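Rutinosidase (Aspergillus niger, PDB 6I1A) hydrolyses beta-glycosides such as rutinosides as a family 5 glycoside hydrolase, and may also cleave beta-1,3-glucans and transfer glycosyl groups. Local coordinates at residues D274-A286 with W304-L316. Sequence-based numbering, arbitrary orientation.
With EDO (1,2-ethanediol), chain S.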
ATOM      1  N   ASP A 274      -5.193   7.505   3.743  1.00 14.55           N
ATOM      2  CA  ASP A 274      -5.396   8.893   4.215  1.00 14.66           C
ATOM      3  C   ASP A 274      -5.731   9.814   3.053  1.00 15.57           C
ATOM      4  O   ASP A 274      -5.255  10.982   2.959  1.00 15.08           O
ATOM      5  CB  ASP A 274      -4.158   9.297   4.988  1.00 15.46           C
ATOM      6  CG  ASP A 274      -4.017   8.548   6.302  1.00 16.77           C
ATOM      7  OD1 ASP A 274      -5.069   8.339   6.935  1.00 19.32           O
ATOM      8  OD2 ASP A 274      -2.894   8.207   6.622  1.00 15.94           O
ATOM      9  N   SER A 275      -6.593   9.349   2.145  1.00 13.71           N
ATOM     10  CA  SER A 275      -7.040  10.169   1.031  1.00 13.17           C
ATOM     11  C   SER A 275      -8.125  11.178   1.460  1.00 12.77           C
ATOM     12  O   SER A 275      -8.958  10.856   2.325  1.00 13.99           O
ATOM     13  CB  SER A 275      -7.522   9.330  -0.096  1.00 13.72           C
ATOM     14  OG  SER A 275      -8.601   8.540   0.325  1.00 14.58           O
ATOM     15  N   SER A 276      -8.119  12.322   0.800  1.00 13.49           N
ATOM     16  CA  SER A 276      -9.157  13.348   0.949  1.00 13.68           C
ATOM     17  C   SER A 276      -9.546  13.865  -0.424  1.00 13.62           C
ATOM     18  O   SER A 276      -8.818  13.655  -1.413  1.00 13.33           O
ATOM     19  CB  SER A 276      -8.632  14.503   1.808  1.00 14.73           C
ATOM     20  OG  SER A 276      -7.577  15.159   1.127  1.00 15.60           O
ATOM     21  N   SER A 277     -10.615  14.673  -0.519  1.00 14.15           N
ATOM     22  CA  SER A 277     -10.865  15.333  -1.804  1.00 14.71           C
ATOM     23  C   SER A 277      -9.705  16.256  -2.193  1.00 14.65           C
ATOM     24  O   SER A 277      -9.368  16.365  -3.369  1.00 14.75           O
ATOM     25  CB  SER A 277     -12.156  16.039  -1.865  1.00 14.91           C
ATOM     26  OG  SER A 277     -13.261  15.162  -1.663  1.00 15.36           O
ATOM     27  N   GLU A 278      -9.110  16.936  -1.201  1.00 15.51           N
ATOM     28  CA  GLU A 278      -8.034  17.896  -1.485  1.00 15.71           C
ATOM     29  C   GLU A 278      -6.822  17.188  -2.060  1.00 14.85           C
ATOM     30  O   GLU A 278      -6.218  17.721  -3.005  1.00 15.42           O
ATOM     31  CB  GLU A 278      -7.652  18.650  -0.206  1.00 19.49           C
ATOM     32  CG  GLU A 278      -6.584  19.712  -0.442  1.00 25.45           C
ATOM     33  CD  GLU A 278      -7.036  20.793  -1.422  1.00 31.74           C
ATOM     34  OE1 GLU A 278      -8.181  21.205  -1.287  1.00 39.51           O
ATOM     35  OE2 GLU A 278      -6.294  21.113  -2.403  1.00 48.62           O
ATOM     36  N   ASN A 279      -6.427  16.036  -1.506  1.00 13.61           N
ATOM     37  CA  ASN A 279      -5.170  15.377  -1.905  1.00 14.75           C
ATOM     38  C   ASN A 279      -5.398  14.273  -2.943  1.00 13.51           C
ATOM     39  O   ASN A 279      -4.403  13.628  -3.356  1.00 14.28           O
ATOM     40  CB  ASN A 279      -4.396  14.853  -0.689  1.00 15.54           C
ATOM     41  CG  ASN A 279      -5.006  13.677  -0.005  1.00 15.45           C
ATOM     42  OD1 ASN A 279      -5.793  12.928  -0.610  1.00 14.43           O
ATOM     43  ND2 ASN A 279      -4.661  13.466   1.255  1.00 16.11           N
ATOM     44  N   LEU A 280      -6.651  14.090  -3.381  1.00 13.37           N
ATOM     45  CA  LEU A 280      -6.945  12.926  -4.262  1.00 12.88           C
ATOM     46  C   LEU A 280      -6.035  12.930  -5.467  1.00 13.55           C
ATOM     47  O   LEU A 280      -5.591  11.859  -5.902  1.00 13.60           O
ATOM     48  CB  LEU A 280      -8.403  12.956  -4.674  1.00 12.68           C
ATOM     49  CG  LEU A 280      -8.868  11.616  -5.261  1.00 13.43           C
ATOM     50  CD1 LEU A 280      -9.108  10.610  -4.165  1.00 15.50           C
ATOM     51  CD2 LEU A 280     -10.097  11.782  -6.115  1.00 12.82           C
ATOM     52  N   PRO A 281      -5.743  14.049  -6.174  1.00 12.71           N
ATOM     53  CA  PRO A 281      -4.886  13.958  -7.355  1.00 13.86           C
ATOM     54  C   PRO A 281      -3.495  13.377  -7.086  1.00 12.79           C
ATOM     55  O   PRO A 281      -2.882  12.825  -8.013  1.00 13.90           O
ATOM     56  CB  PRO A 281      -4.836  15.408  -7.902  1.00 14.96           C
ATOM     57  CG  PRO A 281      -6.113  16.014  -7.331  1.00 13.98           C
ATOM     58  CD  PRO A 281      -6.284  15.411  -5.960  1.00 13.71           C
ATOM     59  N   GLU A 282      -2.986  13.540  -5.862  1.00 13.38           N
ATOM     60  CA  GLU A 282      -1.711  12.935  -5.441  1.00 14.05           C
ATOM     61  C   GLU A 282      -1.817  11.419  -5.427  1.00 13.01           C
ATOM     62  O   GLU A 282      -0.880  10.729  -5.911  1.00 14.46           O
ATOM     63  CB  GLU A 282      -1.278  13.456  -4.073  1.00 16.12           C
ATOM     64  CG  GLU A 282      -0.992  14.935  -4.072  1.00 19.54           C
ATOM     65  CD  GLU A 282      -0.923  15.532  -2.671  1.00 27.94           C
ATOM     66  OE1 GLU A 282      -0.655  14.824  -1.728  1.00 25.29           O
ATOM     67  OE2 GLU A 282      -1.298  16.711  -2.545  1.00 38.32           O
ATOM     68  N   TYR A 283      -2.910  10.923  -4.930  1.00 13.16           N
ATOM     69  CA  TYR A 283      -3.146   9.445  -4.858  1.00 12.95           C
ATOM     70  C   TYR A 283      -3.359   8.896  -6.267  1.00 11.87           C
ATOM     71  O   TYR A 283      -2.883   7.781  -6.626  1.00 11.71           O
ATOM     72  CB  TYR A 283      -4.314   9.106  -3.946  1.00 13.96           C
ATOM     73  CG  TYR A 283      -3.961   9.135  -2.481  1.00 12.82           C
ATOM     74  CD1 TYR A 283      -4.003  10.297  -1.740  1.00 15.43           C
ATOM     75  CD2 TYR A 283      -3.530   7.990  -1.851  1.00 14.82           C
ATOM     76  CE1 TYR A 283      -3.597  10.340  -0.423  1.00 15.68           C
ATOM     77  CE2 TYR A 283      -3.166   8.003  -0.506  1.00 15.00           C
ATOM     78  CZ  TYR A 283      -3.233   9.175   0.216  1.00 16.05           C
ATOM     79  OH  TYR A 283      -2.806   9.239   1.540  1.00 16.72           O
ATOM     80  N   ILE A 284      -4.083   9.633  -7.110  1.00 11.96           N
ATOM     81  CA  ILE A 284      -4.285   9.234  -8.520  1.00 12.40           C
ATOM     82  C   ILE A 284      -2.923   9.165  -9.221  1.00 11.71           C
ATOM     83  O   ILE A 284      -2.608   8.181  -9.943  1.00 11.94           O
ATOM     84  CB  ILE A 284      -5.256  10.227  -9.197  1.00 11.79           C
ATOM     85  CG1 ILE A 284      -6.684   9.988  -8.701  1.00 13.08           C
ATOM     86  CG2 ILE A 284      -5.219  10.172 -10.720  1.00 13.06           C
ATOM     87  CD1 ILE A 284      -7.672  11.089  -9.058  1.00 13.80           C
ATOM     88  N   LEU A 285      -2.119  10.231  -9.085  1.00 12.51           N
ATOM     89  CA  LEU A 285      -0.815  10.239  -9.750  1.00 13.28           C
ATOM     90  C   LEU A 285       0.075   9.106  -9.201  1.00 12.28           C
ATOM     91  O   LEU A 285       0.789   8.475 -10.003  1.00 12.59           O
ATOM     92  CB  LEU A 285      -0.145  11.612  -9.578  1.00 13.58           C
ATOM     93  CG  LEU A 285       1.220  11.781 -10.258  1.00 16.08           C
ATOM     94  CD1 LEU A 285       1.088  11.570 -11.753  1.00 15.57           C
ATOM     95  CD2 LEU A 285       1.784  13.160  -9.962  1.00 18.36           C
ATOM     96  N   ALA A 286       0.027   8.792  -7.918  1.00 12.56           N
ATOM     97  CA  ALA A 286       0.822   7.696  -7.346  1.00 12.44           C
ATOM     98  C   ALA A 286       0.456   6.359  -8.021  1.00 12.44           C
ATOM     99  O   ALA A 286       1.337   5.556  -8.430  1.00 13.02           O
ATOM    100  CB  ALA A 286       0.655   7.626  -5.840  1.00 14.08           C
ATOM    101  N   TRP A 304     -12.637   3.077 -11.575  1.00 10.79           N
ATOM    102  CA  TRP A 304     -12.150   4.081 -10.605  1.00 11.21           C
ATOM    103  C   TRP A 304     -13.309   4.971 -10.236  1.00 11.49           C
ATOM    104  O   TRP A 304     -14.350   5.007 -10.922  1.00 10.72           O
ATOM    105  CB  TRP A 304     -10.961   4.894 -11.158  1.00 10.52           C
ATOM    106  CG  TRP A 304     -11.355   5.896 -12.206  1.00 11.08           C
ATOM    107  CD1 TRP A 304     -11.830   5.693 -13.462  1.00 11.98           C
ATOM    108  CD2 TRP A 304     -11.326   7.338 -12.022  1.00 11.34           C
ATOM    109  NE1 TRP A 304     -12.040   6.902 -14.093  1.00 12.66           N
ATOM    110  CE2 TRP A 304     -11.754   7.923 -13.234  1.00 11.96           C
ATOM    111  CE3 TRP A 304     -10.949   8.157 -10.948  1.00 13.85           C
ATOM    112  CZ2 TRP A 304     -11.772   9.308 -13.396  1.00 14.90           C
ATOM    113  CZ3 TRP A 304     -10.966   9.534 -11.121  1.00 14.58           C
ATOM    114  CH2 TRP A 304     -11.394  10.055 -12.329  1.00 14.07           C
ATOM    115  N   ALA A 305     -13.151   5.706  -9.131  1.00 11.74           N
ATOM    116  CA  ALA A 305     -14.115   6.706  -8.696  1.00 11.77           C
ATOM    117  C   ALA A 305     -13.406   7.679  -7.782  1.00 11.81           C
ATOM    118  O   ALA A 305     -12.366   7.362  -7.261  1.00 12.50           O
ATOM    119  CB  ALA A 305     -15.326   6.077  -8.056  1.00 12.72           C
ATOM    120  N   ILE A 306     -14.031   8.846  -7.550  1.00 12.86           N
ATOM    121  CA  ILE A 306     -13.375   9.970  -6.803  1.00 12.63           C
ATOM    122  C   ILE A 306     -13.679   9.976  -5.321  1.00 13.83           C
ATOM    123  O   ILE A 306     -13.124  10.880  -4.642  1.00 13.28           O
ATOM    124  CB  ILE A 306     -13.720  11.328  -7.432  1.00 12.83           C
ATOM    125  CG1 ILE A 306     -15.192  11.643  -7.355  1.00 14.32           C
ATOM    126  CG2 ILE A 306     -13.152  11.428  -8.803  1.00 13.70           C
ATOM    127  CD1 ILE A 306     -15.467  13.147  -7.573  1.00 14.29           C
ATOM    128  N   GLN A 307     -14.501   9.105  -4.745  1.00 12.66           N
ATOM    129  CA  GLN A 307     -14.726   9.154  -3.292  1.00 12.90           C
ATOM    130  C   GLN A 307     -13.427   8.875  -2.559  1.00 13.72           C
ATOM    131  O   GLN A 307     -12.720   7.863  -2.824  1.00 13.69           O
ATOM    132  CB  GLN A 307     -15.802   8.186  -2.850  1.00 13.38           C
ATOM    133  CG  GLN A 307     -16.051   8.297  -1.332  1.00 14.01           C
ATOM    134  CD  GLN A 307     -17.006   7.286  -0.765  1.00 15.37           C
ATOM    135  OE1 GLN A 307     -17.865   6.732  -1.478  1.00 15.27           O
ATOM    136  NE2 GLN A 307     -16.896   7.042   0.533  1.00 17.67           N
ATOM    137  N   ALA A 308     -13.074   9.797  -1.645  1.00 13.79           N
ATOM    138  CA  ALA A 308     -11.932   9.632  -0.717  1.00 13.74           C
ATOM    139  C   ALA A 308     -12.337   8.996   0.614  1.00 13.53           C
ATOM    140  O   ALA A 308     -13.528   8.849   0.923  1.00 14.95           O
ATOM    141  CB  ALA A 308     -11.326  11.001  -0.499  1.00 14.62           C
ATOM    142  N   THR A 309     -11.349   8.575   1.401  1.00 14.27           N
ATOM    143  CA  THR A 309     -11.613   7.942   2.697  1.00 14.27           C
ATOM    144  C   THR A 309     -12.093   8.993   3.703  1.00 17.44           C
ATOM    145  O   THR A 309     -13.026   8.694   4.475  1.00 17.92           O
ATOM    146  CB  THR A 309     -10.380   7.191   3.181  1.00 14.90           C
ATOM    147  OG1 THR A 309     -10.072   6.131   2.250  1.00 15.60           O
ATOM    148  CG2 THR A 309     -10.613   6.591   4.552  1.00 16.53           C
ATOM    149  N   TYR A 310     -11.514  10.173   3.640  1.00 16.15           N
ATOM    150  CA  TYR A 310     -11.864  11.259   4.582  1.00 16.45           C
ATOM    151  C   TYR A 310     -12.176  12.528   3.818  1.00 17.42           C
ATOM    152  O   TYR A 310     -11.779  12.771   2.691  1.00 16.36           O
ATOM    153  CB  TYR A 310     -10.644  11.526   5.478  1.00 16.89           C
ATOM    154  CG  TYR A 310     -10.157  10.379   6.293  1.00 18.84           C
ATOM    155  CD1 TYR A 310     -10.830   9.980   7.443  1.00 21.29           C
ATOM    156  CD2 TYR A 310      -9.105   9.570   5.888  1.00 18.80           C
ATOM    157  CE1 TYR A 310     -10.418   8.896   8.205  1.00 21.97           C
ATOM    158  CE2 TYR A 310      -8.674   8.491   6.654  1.00 18.74           C
ATOM    159  CZ  TYR A 310      -9.349   8.117   7.804  1.00 21.42           C
ATOM    160  OH  TYR A 310      -8.888   7.053   8.557  1.00 23.51           O
ATOM    161  N   ASN A 311     -12.892  13.438   4.502  1.00 17.66           N
ATOM    162  CA  ASN A 311     -13.021  14.843   4.058  1.00 18.73           C
ATOM    163  C   ASN A 311     -13.354  14.921   2.570  1.00 16.24           C
ATOM    164  O   ASN A 311     -12.689  15.628   1.811  1.00 17.71           O
ATOM    165  CB  ASN A 311     -11.721  15.622   4.314  1.00 19.11           C
ATOM    166  CG  ASN A 311     -11.385  15.717   5.785  1.00 25.93           C
ATOM    167  OD1 ASN A 311     -12.227  15.476   6.629  1.00 33.53           O
ATOM    168  ND2 ASN A 311     -10.137  16.014   6.085  1.00 35.42           N
ATOM    169  N   ASN A 312     -14.454  14.284   2.207  1.00 15.79           N
ATOM    170  CA  ASN A 312     -15.033  14.473   0.869  1.00 16.63           C
ATOM    171  C   ASN A 312     -15.671  15.836   0.757  1.00 17.20           C
ATOM    172  O   ASN A 312     -16.439  16.222   1.696  1.00 18.92           O
ATOM    173  CB  ASN A 312     -16.038  13.386   0.512  1.00 19.04           C
ATOM    174  CG  ASN A 312     -15.348  12.042   0.233  1.00 16.07           C
ATOM    175  OD1 ASN A 312     -14.851  11.868  -0.889  1.00 15.22           O
ATOM    176  ND2 ASN A 312     -15.320  11.148   1.214  1.00 15.91           N
ATOM    177  N   THR A 313     -15.397  16.495  -0.320  1.00 16.56           N
ATOM    178  CA  THR A 313     -16.073  17.770  -0.639  1.00 19.32           C
ATOM    179  C   THR A 313     -16.674  17.725  -2.018  1.00 18.62           C
ATOM    180  O   THR A 313     -16.050  17.305  -3.030  1.00 18.85           O
ATOM    181  CB  THR A 313     -15.121  18.948  -0.442  1.00 22.34           C
ATOM    182  OG1 THR A 313     -14.144  18.981  -1.467  1.00 21.38           O
ATOM    183  CG2 THR A 313     -14.283  18.901   0.816  1.00 25.03           C
ATOM    184  N   LEU A 314     -17.869  18.262  -2.090  1.00 15.68           N
ATOM    185  CA  LEU A 314     -18.538  18.390  -3.378  1.00 14.44           C
ATOM    186  C   LEU A 314     -17.873  19.371  -4.314  1.00 14.45           C
ATOM    187  O   LEU A 314     -18.007  19.299  -5.539  1.00 15.85           O
ATOM    188  CB  LEU A 314     -20.003  18.743  -3.099  1.00 16.50           C
ATOM    189  CG  LEU A 314     -20.775  17.721  -2.268  1.00 19.39           C
ATOM    190  CD1 LEU A 314     -22.101  18.289  -1.798  1.00 23.78           C
ATOM    191  CD2 LEU A 314     -21.027  16.491  -3.086  1.00 20.15           C
ATOM    192  N   ALA A 315     -17.237  20.412  -3.714  1.00 15.10           N
ATOM    193  CA  ALA A 315     -16.658  21.499  -4.493  1.00 15.60           C
ATOM    194  C   ALA A 315     -15.521  21.006  -5.418  1.00 14.60           C
ATOM    195  O   ALA A 315     -15.291  21.667  -6.424  1.00 18.17           O
ATOM    196  CB  ALA A 315     -16.139  22.571  -3.531  1.00 17.40           C
ATOM    197  N   LEU A 316     -14.829  19.930  -5.046  1.00 15.76           N
ATOM    198  CA  LEU A 316     -13.635  19.487  -5.785  1.00 15.37           C
ATOM    199  C   LEU A 316     -13.983  18.336  -6.739  1.00 14.16           C
ATOM    200  O   LEU A 316     -13.057  17.806  -7.272  1.00 14.37           O
ATOM    201  CB  LEU A 316     -12.557  19.076  -4.795  1.00 14.61           C
ATOM    202  CG  LEU A 316     -11.855  20.247  -4.065  1.00 15.67           C
ATOM    203  CD1 LEU A 316     -10.926  19.749  -2.983  1.00 17.52           C
ATOM    204  CD2 LEU A 316     -11.114  21.105  -5.061  1.00 16.87           C
TER
HETATM  205  C1  EDO S 417      -0.389  10.010  -2.018  1.00 28.20           C
HETATM  206  O1  EDO S 417       0.784   9.342  -2.464  1.00 36.35           O
HETATM  207  C2  EDO S 417      -0.096  11.040  -1.016  1.00 28.74           C
HETATM  208  O2  EDO S 417       0.393  12.215  -1.536  1.00 32.33           O
HETATM  209  O   HOH W   1      -6.412   5.945   7.526  1.00 28.35           O
HETATM  210  O   HOH W   2     -14.040  13.063  -3.267  1.00 13.87           O
HETATM  211  O   HOH W   3     -10.664  17.513   1.264  1.00 19.67           O
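Ser277 meets Thr313 through its hydroxyl, in a contact that joins the lead-in to helix 280-290 with the exit of strand 299-308, helix and following strand of a beta-alpha-beta unit of the TIM barrel. The Ser277 chi1 of -60° sets OG beside its own backbone N, where OG accepts from Thr313 N at 2.9 Å (N-H...O 162°). The same hydroxyl donates to a water, which in turn donates to Ile306 O and Asn312 OD1, so OG is used in both directions. Ser277 N meanwhile reaches Asn311 O at 3.3 Å, lying above that carbonyl's plane.

Two residues before Ser277, Ser275 O accepts from Tyr310 N at 3.0 Å, and the Tyr310 ring lies alongside the Asp274 side chain, both pointing the same way with carboxylate and ring planes 33° apart. One water links Asp274 OD1 to Tyr310 OH, while OD2 forms a salt bridge with Lys246 of the second subunit. Ser275 OG and Thr309 OG1 both hydrogen-bond Tyr269 O, on strand 261-269.

Among the apolar groups, Ala308 CB packs against the Ser276 backbone, 3.4 Å from Ser276 C. Leu280 brings CD2 to 3.9 Å from Ile306 CB, and one turn later Ile284 CD1 meets the indole obliquely, 4.2 Å from Trp304 CZ3.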